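Local coordinates for protein putative Chlorite dismutase TA0507 (Thermoplasma acidophilum, PDB 3DTZ) that is of unproven function but belongs to the chlorite dismutase family, so that it probably binds heme and may act as an oxidoreductase, at residues T22-T26 with S84-P88; S53-F58 with L93-V98; Y64-H68 with L132-P136. One frame throughout, in Å; residues are numbered along the deposited sequence. Where two conformers were deposited one is given.

Interaction 1. Residues T22-T26 with S84-P88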
loop_
_atom_site.group_PDB
_atom_site.type_symbol
_atom_site.label_atom_id
_atom_site.label_comp_id
_atom_site.label_asym_id
_atom_site.label_seq_id
_atom_site.Cartn_x
_atom_site.Cartn_y
_atom_site.Cartn_z
ATOM N N THR D 22 2.740 -21.872 30.476
ATOM C CA THR D 22 3.894 -22.696 29.979
ATOM C C THR D 22 4.440 -22.204 28.619
ATOM O O THR D 22 5.646 -22.201 28.423
ATOM C CB THR D 22 3.573 -24.225 29.956
ATOM O OG1 THR D 22 4.788 -24.994 29.880
ATOM C CG2 THR D 22 2.633 -24.618 28.800
ATOM N N GLU D 23 3.574 -21.756 27.705
ATOM C CA GLU D 23 4.039 -21.367 26.359
ATOM C C GLU D 23 4.887 -20.120 26.442
ATOM O O GLU D 23 4.711 -19.319 27.357
ATOM C CB GLU D 23 2.865 -21.081 25.396
ATOM C CG GLU D 23 1.910 -22.221 25.199
ATOM C CD GLU D 23 0.742 -22.191 26.191
ATOM O OE1 GLU D 23 0.828 -21.531 27.252
ATOM O OE2 GLU D 23 -0.289 -22.820 25.879
ATOM N N ILE D 24 5.770 -19.920 25.465
ATOM C CA ILE D 24 6.631 -18.740 25.481
ATOM C C ILE D 24 6.198 -17.828 24.329
ATOM O O ILE D 24 6.162 -18.274 23.179
ATOM C CB ILE D 24 8.127 -19.089 25.334
ATOM C CG1 ILE D 24 8.580 -20.140 26.376
ATOM C CG2 ILE D 24 8.983 -17.779 25.445
ATOM C CD1 ILE D 24 9.997 -20.671 26.169
ATOM N N TYR D 25 5.880 -16.560 24.642
ATOM C CA TYR D 25 5.482 -15.557 23.631
ATOM C C TYR D 25 6.697 -14.759 23.208
ATOM O O TYR D 25 7.655 -14.620 23.964
ATOM C CB TYR D 25 4.472 -14.563 24.213
ATOM C CG TYR D 25 3.162 -15.202 24.603
ATOM C CD1 TYR D 25 2.116 -15.291 23.684
ATOM C CD2 TYR D 25 2.962 -15.706 25.901
ATOM C CE1 TYR D 25 0.888 -15.888 24.042
ATOM C CE2 TYR D 25 1.766 -16.306 26.269
ATOM C CZ TYR D 25 0.730 -16.392 25.337
ATOM O OH TYR D 25 -0.462 -16.969 25.694
ATOM N N THR D 26 6.680 -14.250 21.990
ATOM C CA THR D 26 7.755 -13.356 21.555
ATOM C C THR D 26 7.204 -12.244 20.666
ATOM O O THR D 26 6.167 -12.410 20.003
ATOM C CB THR D 26 8.899 -14.118 20.867
ATOM O OG1 THR D 26 9.999 -13.224 20.641
ATOM C CG2 THR D 26 8.422 -14.771 19.528
ATOM N N SER D 84 11.033 -11.814 24.714
ATOM C CA SER D 84 10.222 -13.024 24.935
ATOM C C SER D 84 9.826 -13.156 26.406
ATOM O O SER D 84 10.570 -12.732 27.274
ATOM C CB SER D 84 10.986 -14.279 24.495
ATOM O OG SER D 84 11.681 -14.075 23.266
ATOM N N SER D 85 8.671 -13.773 26.667
ATOM C CA SER D 85 8.176 -14.005 28.036
ATOM C C SER D 85 7.054 -15.037 27.997
ATOM O O SER D 85 6.331 -15.105 27.023
ATOM C CB SER D 85 7.567 -12.723 28.627
ATOM O OG SER D 85 7.097 -12.947 29.977
ATOM N N ARG D 86 6.909 -15.822 29.065
ATOM C CA ARG D 86 5.747 -16.696 29.200
ATOM C C ARG D 86 4.509 -15.913 29.607
ATOM O O ARG D 86 3.399 -16.434 29.514
ATOM C CB ARG D 86 6.016 -17.831 30.204
ATOM C CG ARG D 86 7.007 -18.853 29.681
ATOM C CD ARG D 86 7.077 -20.111 30.536
ATOM N NE ARG D 86 7.891 -21.113 29.848
ATOM C CZ ARG D 86 9.209 -21.255 29.976
ATOM N NH1 ARG D 86 9.908 -20.478 30.806
ATOM N NH2 ARG D 86 9.839 -22.203 29.275
ATOM N N ASN D 87 4.701 -14.660 30.028
ATOM C CA ASN D 87 3.601 -13.841 30.588
ATOM C C ASN D 87 3.030 -12.877 29.542
ATOM O O ASN D 87 3.685 -11.892 29.188
ATOM C CB ASN D 87 4.071 -13.055 31.825
ATOM C CG ASN D 87 2.908 -12.414 32.600
ATOM O OD1 ASN D 87 1.862 -12.103 32.034
ATOM N ND2 ASN D 87 3.094 -12.241 33.905
ATOM N N PRO D 88 1.794 -13.131 29.081
ATOM C CA PRO D 88 1.200 -12.283 28.035
ATOM C C PRO D 88 0.910 -10.846 28.495
ATOM O O PRO D 88 0.856 -9.939 27.666
ATOM C CB PRO D 88 -0.078 -13.034 27.641
ATOM C CG PRO D 88 -0.420 -13.871 28.801
ATOM C CD PRO D 88 0.879 -14.199 29.522
HETATM O O HOH W 1 2.552 -18.913 29.104
HETATM O O HOH W 2 7.793 -23.919 27.748
#
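Tyr25 and Ser85 face each other as an antiparallel hydrogen-bonded pair where strand 25-33 meets strand 79-85 in the antiparallel sheet of this chlorite dismutase-family fold. Tyr25 N donates to Ser85 O at 2.8 Å, and Ser85 N returns a bond to Tyr25 O. The Tyr25 and Ser85 side chains share one face of the sheet, those of Thr26 and Ser84 the other.

The Tyr25 ring leans back over the turn after Ser85: CG lies anti to the carbonyl carbon (chi1 -64°), which brings CE2 to 4.0 Å from Pro88 CD. Proline suits the first turn of helix 88-102, where its missing N-H costs no helix bond, and its ring covers one face of the tyrosine near the rim while Arg86 O lies at the edge. The Tyr25 hydroxyl is bound by Ala204 N of the second subunit. Ser85 OG bonds Gly63 O and accepts from Asn87 N at 2.9 Å, an ST turn that leads the chain into the helix.

Arg86, in one of its two modelled conformers, is extended from CG to NE and passes obliquely over Ile24, whose CD1 lies 3.5 Å from Arg86 NH2. NH1 makes a salt bridge with Glu129. A water joins Arg86 NH2 to Thr22 O, and this same oxygen takes a direct bond from Arg86 NE at 2.9 Å, lying in the guanidinium plane although NE stands 35° out of the carbonyl plane.

Interaction 2. Residues S53-F58 with L93-V98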
loop_
_atom_site.group_PDB
_atom_site.type_symbol
_atom_site.label_atom_id
_atom_site.label_comp_id
_atom_site.label_asym_id
_atom_site.label_seq_id
_atom_site.Cartn_x
_atom_site.Cartn_y
_atom_site.Cartn_z
ATOM N N SER D 53 17.387 3.237 29.273
ATOM C CA SER D 53 16.228 3.013 30.126
ATOM C C SER D 53 15.327 1.853 29.666
ATOM O O SER D 53 14.864 1.064 30.496
ATOM C CB SER D 53 15.423 4.293 30.315
ATOM O OG SER D 53 14.363 4.054 31.233
ATOM N N ILE D 54 15.082 1.742 28.358
ATOM C CA ILE D 54 14.354 0.593 27.812
ATOM C C ILE D 54 15.052 -0.707 28.208
ATOM O O ILE D 54 14.423 -1.623 28.727
ATOM C CB ILE D 54 14.196 0.695 26.256
ATOM C CG1 ILE D 54 13.323 1.896 25.912
ATOM C CG2 ILE D 54 13.599 -0.600 25.687
ATOM C CD1 ILE D 54 13.080 2.109 24.418
ATOM N N ASP D 55 16.367 -0.737 28.032
ATOM C CA ASP D 55 17.146 -1.915 28.355
ATOM C C ASP D 55 17.003 -2.276 29.847
ATOM O O ASP D 55 16.818 -3.443 30.190
ATOM C CB ASP D 55 18.600 -1.684 27.949
ATOM C CG ASP D 55 19.437 -2.915 28.085
ATOM O OD1 ASP D 55 19.245 -3.877 27.328
ATOM O OD2 ASP D 55 20.295 -2.917 28.961
ATOM N N GLU D 56 17.040 -1.250 30.705
ATOM C CA GLU D 56 16.872 -1.421 32.148
ATOM C C GLU D 56 15.480 -1.965 32.517
ATOM O O GLU D 56 15.357 -2.766 33.452
ATOM C CB GLU D 56 17.202 -0.119 32.908
ATOM C CG GLU D 56 16.107 0.964 32.917
ATOM C CD GLU D 56 16.522 2.270 33.627
ATOM O OE1 GLU D 56 17.717 2.638 33.585
ATOM O OE2 GLU D 56 15.642 2.934 34.220
ATOM N N PHE D 57 14.449 -1.530 31.784
ATOM C CA PHE D 57 13.067 -2.022 31.972
ATOM C C PHE D 57 13.008 -3.550 31.806
ATOM O O PHE D 57 12.412 -4.256 32.628
ATOM C CB PHE D 57 12.127 -1.338 30.970
ATOM C CG PHE D 57 10.756 -1.961 30.873
ATOM C CD1 PHE D 57 9.713 -1.546 31.732
ATOM C CD2 PHE D 57 10.492 -2.924 29.905
ATOM C CE1 PHE D 57 8.428 -2.116 31.654
ATOM C CE2 PHE D 57 9.205 -3.495 29.805
ATOM C CZ PHE D 57 8.174 -3.081 30.682
ATOM N N PHE D 58 13.619 -4.034 30.725
ATOM C CA PHE D 58 13.653 -5.469 30.448
ATOM C C PHE D 58 14.530 -6.218 31.463
ATOM O O PHE D 58 14.145 -7.279 31.931
ATOM C CB PHE D 58 14.074 -5.735 28.981
ATOM C CG PHE D 58 12.965 -5.434 27.994
ATOM C CD1 PHE D 58 11.966 -6.361 27.745
ATOM C CD2 PHE D 58 12.902 -4.177 27.363
ATOM C CE1 PHE D 58 10.927 -6.060 26.840
ATOM C CE2 PHE D 58 11.872 -3.849 26.482
ATOM C CZ PHE D 58 10.877 -4.793 26.213
ATOM N N LEU D 93 2.677 -5.018 28.275
ATOM C CA LEU D 93 3.424 -3.968 29.027
ATOM C C LEU D 93 4.726 -3.549 28.333
ATOM O O LEU D 93 5.078 -2.346 28.281
ATOM C CB LEU D 93 3.715 -4.449 30.452
ATOM C CG LEU D 93 2.503 -4.377 31.378
ATOM C CD1 LEU D 93 2.792 -5.121 32.647
ATOM C CD2 LEU D 93 2.120 -2.903 31.669
ATOM N N ALA D 94 5.424 -4.536 27.787
ATOM C CA ALA D 94 6.684 -4.293 27.067
ATOM C C ALA D 94 6.403 -3.499 25.800
ATOM O O ALA D 94 7.070 -2.512 25.535
ATOM C CB ALA D 94 7.347 -5.612 26.719
ATOM N N LYS D 95 5.379 -3.907 25.047
ATOM C CA LYS D 95 5.044 -3.179 23.800
ATOM C C LYS D 95 4.692 -1.719 24.125
ATOM O O LYS D 95 5.155 -0.788 23.468
ATOM C CB LYS D 95 3.921 -3.890 23.031
ATOM C CG LYS D 95 3.444 -3.125 21.744
ATOM C CD LYS D 95 2.252 -2.210 22.098
ATOM C CE LYS D 95 1.719 -1.452 20.847
ATOM N NZ LYS D 95 0.452 -0.759 21.206
ATOM N N GLU D 96 3.913 -1.510 25.169
ATOM C CA GLU D 96 3.493 -0.143 25.525
ATOM C C GLU D 96 4.657 0.711 26.020
ATOM O O GLU D 96 4.704 1.902 25.734
ATOM C CB GLU D 96 2.414 -0.171 26.580
ATOM C CG GLU D 96 1.092 -0.654 25.986
ATOM C CD GLU D 96 0.066 -0.987 27.037
ATOM O OE1 GLU D 96 0.421 -1.244 28.226
ATOM O OE2 GLU D 96 -1.110 -1.010 26.639
ATOM N N ARG D 97 5.575 0.070 26.735
ATOM C CA ARG D 97 6.764 0.737 27.240
ATOM C C ARG D 97 7.652 1.235 26.089
ATOM O O ARG D 97 8.103 2.392 26.090
ATOM C CB ARG D 97 7.560 -0.243 28.113
ATOM C CG ARG D 97 8.916 0.298 28.622
ATOM C CD ARG D 97 8.732 1.385 29.660
ATOM N NE ARG D 97 10.028 1.802 30.230
ATOM C CZ ARG D 97 10.880 2.611 29.604
ATOM N NH1 ARG D 97 10.572 3.098 28.412
ATOM N NH2 ARG D 97 12.026 2.953 30.172
ATOM N N VAL D 98 7.962 0.334 25.164
ATOM C CA VAL D 98 8.761 0.663 23.987
ATOM C C VAL D 98 8.020 1.750 23.155
ATOM O O VAL D 98 8.584 2.776 22.796
ATOM C CB VAL D 98 9.091 -0.579 23.151
ATOM C CG1 VAL D 98 9.798 -0.155 21.834
ATOM C CG2 VAL D 98 9.993 -1.540 23.978
#
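Phe57 projects from helix 53-58 straight at helix 93-98, and Arg97 projects back beside it. The two segments run nearly antiparallel, at 167°, with axes 10.9 Å apart. Arg97 and Phe57 share the space between, sliding past each other in opposite directions. With Arg97 CG anti to the backbone N (chi1 175°), that carbon sits over the middle of the Phe57 ring, 3.6 Å from its centroid, as a CH-pi contact; the bend at chi2 (70°) turns the rest of the chain toward Ser53. An arginine suits the place because its methylenes cover the ring while the guanidinium runs on to Ser53, where NH2 lies 2.8 Å from Ser53 OG.

On the inner side the bumps are smaller. Ala94, with no more than a methyl, gives a shallow hollow into which the Phe58 ring drops, CE1 lying 3.6 Å from Ala94 CB. Val98 CG2 meets the edge of the same ring at CE2 (3.9 Å), and Ile54 CG2 adds its methyl at 4.1 Å from Val98 CG2. Phe58 also stacks on Phe67 of strand 64-72. Two antiparallel helices packed side by side on one face of a beta-sheet, apolar toward the strands, are characteristic of the ferredoxin-like alpha+beta fold of this family.

Interaction 3. Residues Y64-H68 with L132-P136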
loop_
_atom_site.group_PDB
_atom_site.type_symbol
_atom_site.label_atom_id
_atom_site.label_comp_id
_atom_site.label_asym_id
_atom_site.label_seq_id
_atom_site.Cartn_x
_atom_site.Cartn_y
_atom_site.Cartn_z
ATOM N N TYR D 64 10.988 -11.442 31.716
ATOM C CA TYR D 64 11.504 -11.345 30.341
ATOM C C TYR D 64 12.664 -12.304 30.163
ATOM O O TYR D 64 13.716 -12.146 30.785
ATOM C CB TYR D 64 11.895 -9.920 29.946
ATOM C CG TYR D 64 10.693 -8.994 29.968
ATOM C CD1 TYR D 64 9.634 -9.169 29.055
ATOM C CD2 TYR D 64 10.608 -7.966 30.894
ATOM C CE1 TYR D 64 8.524 -8.320 29.078
ATOM C CE2 TYR D 64 9.515 -7.131 30.941
ATOM C CZ TYR D 64 8.474 -7.306 30.040
ATOM O OH TYR D 64 7.383 -6.475 30.120
ATOM N N ILE D 65 12.449 -13.286 29.293
ATOM C CA ILE D 65 13.437 -14.327 29.015
ATOM C C ILE D 65 14.644 -13.771 28.227
ATOM O O ILE D 65 15.814 -14.068 28.558
ATOM C CB ILE D 65 12.768 -15.532 28.318
ATOM C CG1 ILE D 65 11.721 -16.142 29.290
ATOM C CG2 ILE D 65 13.847 -16.560 27.832
ATOM C CD1 ILE D 65 10.781 -17.220 28.688
ATOM N N ASN D 66 14.357 -12.929 27.226
ATOM C CA ASN D 66 15.405 -12.222 26.500
ATOM C C ASN D 66 14.914 -10.849 26.053
ATOM O O ASN D 66 13.690 -10.576 26.016
ATOM C CB ASN D 66 15.990 -13.066 25.319
ATOM C CG ASN D 66 15.034 -13.206 24.144
ATOM O OD1 ASN D 66 13.812 -13.158 24.298
ATOM N ND2 ASN D 66 15.595 -13.361 22.949
ATOM N N PHE D 67 15.896 -9.986 25.780
ATOM C CA PHE D 67 15.625 -8.680 25.162
ATOM C C PHE D 67 16.908 -8.270 24.459
ATOM O O PHE D 67 17.974 -8.159 25.089
ATOM C CB PHE D 67 15.269 -7.615 26.206
ATOM C CG PHE D 67 15.261 -6.232 25.637
ATOM C CD1 PHE D 67 14.262 -5.869 24.730
ATOM C CD2 PHE D 67 16.285 -5.339 25.921
ATOM C CE1 PHE D 67 14.242 -4.583 24.144
ATOM C CE2 PHE D 67 16.283 -4.045 25.348
ATOM C CZ PHE D 67 15.271 -3.677 24.473
ATOM N N HIS D 68 16.820 -8.080 23.151
ATOM C CA HIS D 68 17.990 -7.665 22.367
ATOM C C HIS D 68 17.596 -6.518 21.426
ATOM O O HIS D 68 16.477 -6.487 20.931
ATOM C CB HIS D 68 18.551 -8.840 21.560
ATOM C CG HIS D 68 18.907 -10.032 22.404
ATOM N ND1 HIS D 68 19.832 -9.966 23.422
ATOM C CD2 HIS D 68 18.483 -11.320 22.364
ATOM C CE1 HIS D 68 19.930 -11.153 24.006
ATOM N NE2 HIS D 68 19.115 -11.988 23.387
ATOM N N LEU D 132 17.395 -19.206 24.096
ATOM C CA LEU D 132 17.038 -17.784 24.249
ATOM C C LEU D 132 17.925 -17.079 25.314
ATOM O O LEU D 132 18.179 -15.872 25.217
ATOM C CB LEU D 132 15.575 -17.629 24.599
ATOM C CG LEU D 132 14.514 -18.028 23.604
ATOM C CD1 LEU D 132 13.132 -17.723 24.162
ATOM C CD2 LEU D 132 14.775 -17.260 22.292
ATOM N N ARG D 133 18.424 -17.832 26.282
ATOM C CA ARG D 133 19.281 -17.253 27.318
ATOM C C ARG D 133 20.770 -17.187 26.968
ATOM O O ARG D 133 21.588 -16.647 27.751
ATOM C CB ARG D 133 19.048 -17.972 28.661
ATOM C CG ARG D 133 17.612 -17.736 29.176
ATOM C CD ARG D 133 17.400 -18.350 30.538
ATOM N NE ARG D 133 16.006 -18.193 30.982
ATOM C CZ ARG D 133 15.541 -17.122 31.620
ATOM N NH1 ARG D 133 16.343 -16.109 31.888
ATOM N NH2 ARG D 133 14.279 -17.080 32.017
ATOM N N LEU D 134 21.157 -17.762 25.831
ATOM C CA LEU D 134 22.561 -17.676 25.388
ATOM C C LEU D 134 22.887 -16.253 24.911
ATOM O O LEU D 134 22.008 -15.552 24.421
ATOM C CB LEU D 134 22.825 -18.668 24.255
ATOM C CG LEU D 134 22.659 -20.165 24.533
ATOM C CD1 LEU D 134 22.711 -20.955 23.231
ATOM C CD2 LEU D 134 23.716 -20.691 25.508
ATOM N N PRO D 135 24.150 -15.828 25.039
ATOM C CA PRO D 135 24.477 -14.512 24.487
ATOM C C PRO D 135 24.186 -14.498 22.989
ATOM O O PRO D 135 24.515 -15.475 22.302
ATOM C CB PRO D 135 25.986 -14.381 24.744
ATOM C CG PRO D 135 26.259 -15.311 25.873
ATOM C CD PRO D 135 25.315 -16.473 25.668
ATOM N N PRO D 136 23.521 -13.438 22.499
ATOM C CA PRO D 136 23.069 -13.453 21.129
ATOM C C PRO D 136 24.196 -13.423 20.105
ATOM O O PRO D 136 25.290 -12.920 20.392
ATOM C CB PRO D 136 22.181 -12.186 21.019
ATOM C CG PRO D 136 22.694 -11.292 22.072
ATOM C CD PRO D 136 23.156 -12.185 23.192
HETATM O O HOH W 3 14.707 -13.874 33.179
HETATM O O HOH W 4 18.271 -14.404 22.847
#
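Ile65 and Leu132 bring strand 64-72 of the antiparallel beta-sheet against the end of helix 128-132 and the loop that follows it, within the chlorite dismutase-family fold. The two form the apolar pair, Ile65 CG2 meeting Leu132 CB at 3.8 Å. CG2 is anti to the backbone N and CG1 beside it (chi1 -63°), one arm for the leucine and one for the arginine. Arg133 packs separately, crossing Ile65 at about a right angle with one guanidinium face over CG2, NH2 3.9 Å from Ile65 CG1 and salt-bridged to Glu129.

A CH-pi contact follows at the other end: Pro136 lays CG over the His68 ring, 3.6 Å from the centroid and 25° off its normal. Proline fits because its rigid ring turns C-H groups, not a polar edge, to the aromatic face. Were His68 replaced by an alanine, Pro136 CG would probably lose the ring it rests on, and the water shared with Asn66 would be left without one of its partners.

Polar links run through water. One water donates to Tyr64 O and accepts from Arg133 NH1. Another lies in the plane of the His68 ring at its edge, 2.6 Å from NE2. Asn66 suits this site because its amide has two ends: OD1 bonds Ser84 OG, and ND2 donates to that second water at 2.9 Å, which in turn donates to Leu132 O at 2.8 Å.

The three contacts gather round strands 64-72 and 79-85, neighbours in the antiparallel sheet, and their segments alternate along the chain: 22-26, 53-58, 64-68, 84-88, 93-98, 132-136. Interactions 1 and 3 have centres 13 Å apart and touch directly, Ser84 O lying 2.8 Å from Ile65 N. Interaction 2 sits 14 Å from interaction 3, centre to centre, and meets it where Phe58 and Phe67 pack. Interactions 1 and 2, 16 Å apart between centres, do not touch, but helix 88-102 follows strand 79-85. Interactions 1 and 2 also reach the second subunit, so these two contacts, unlike interaction 3, lie at a subunit interface of the five-chain assembly.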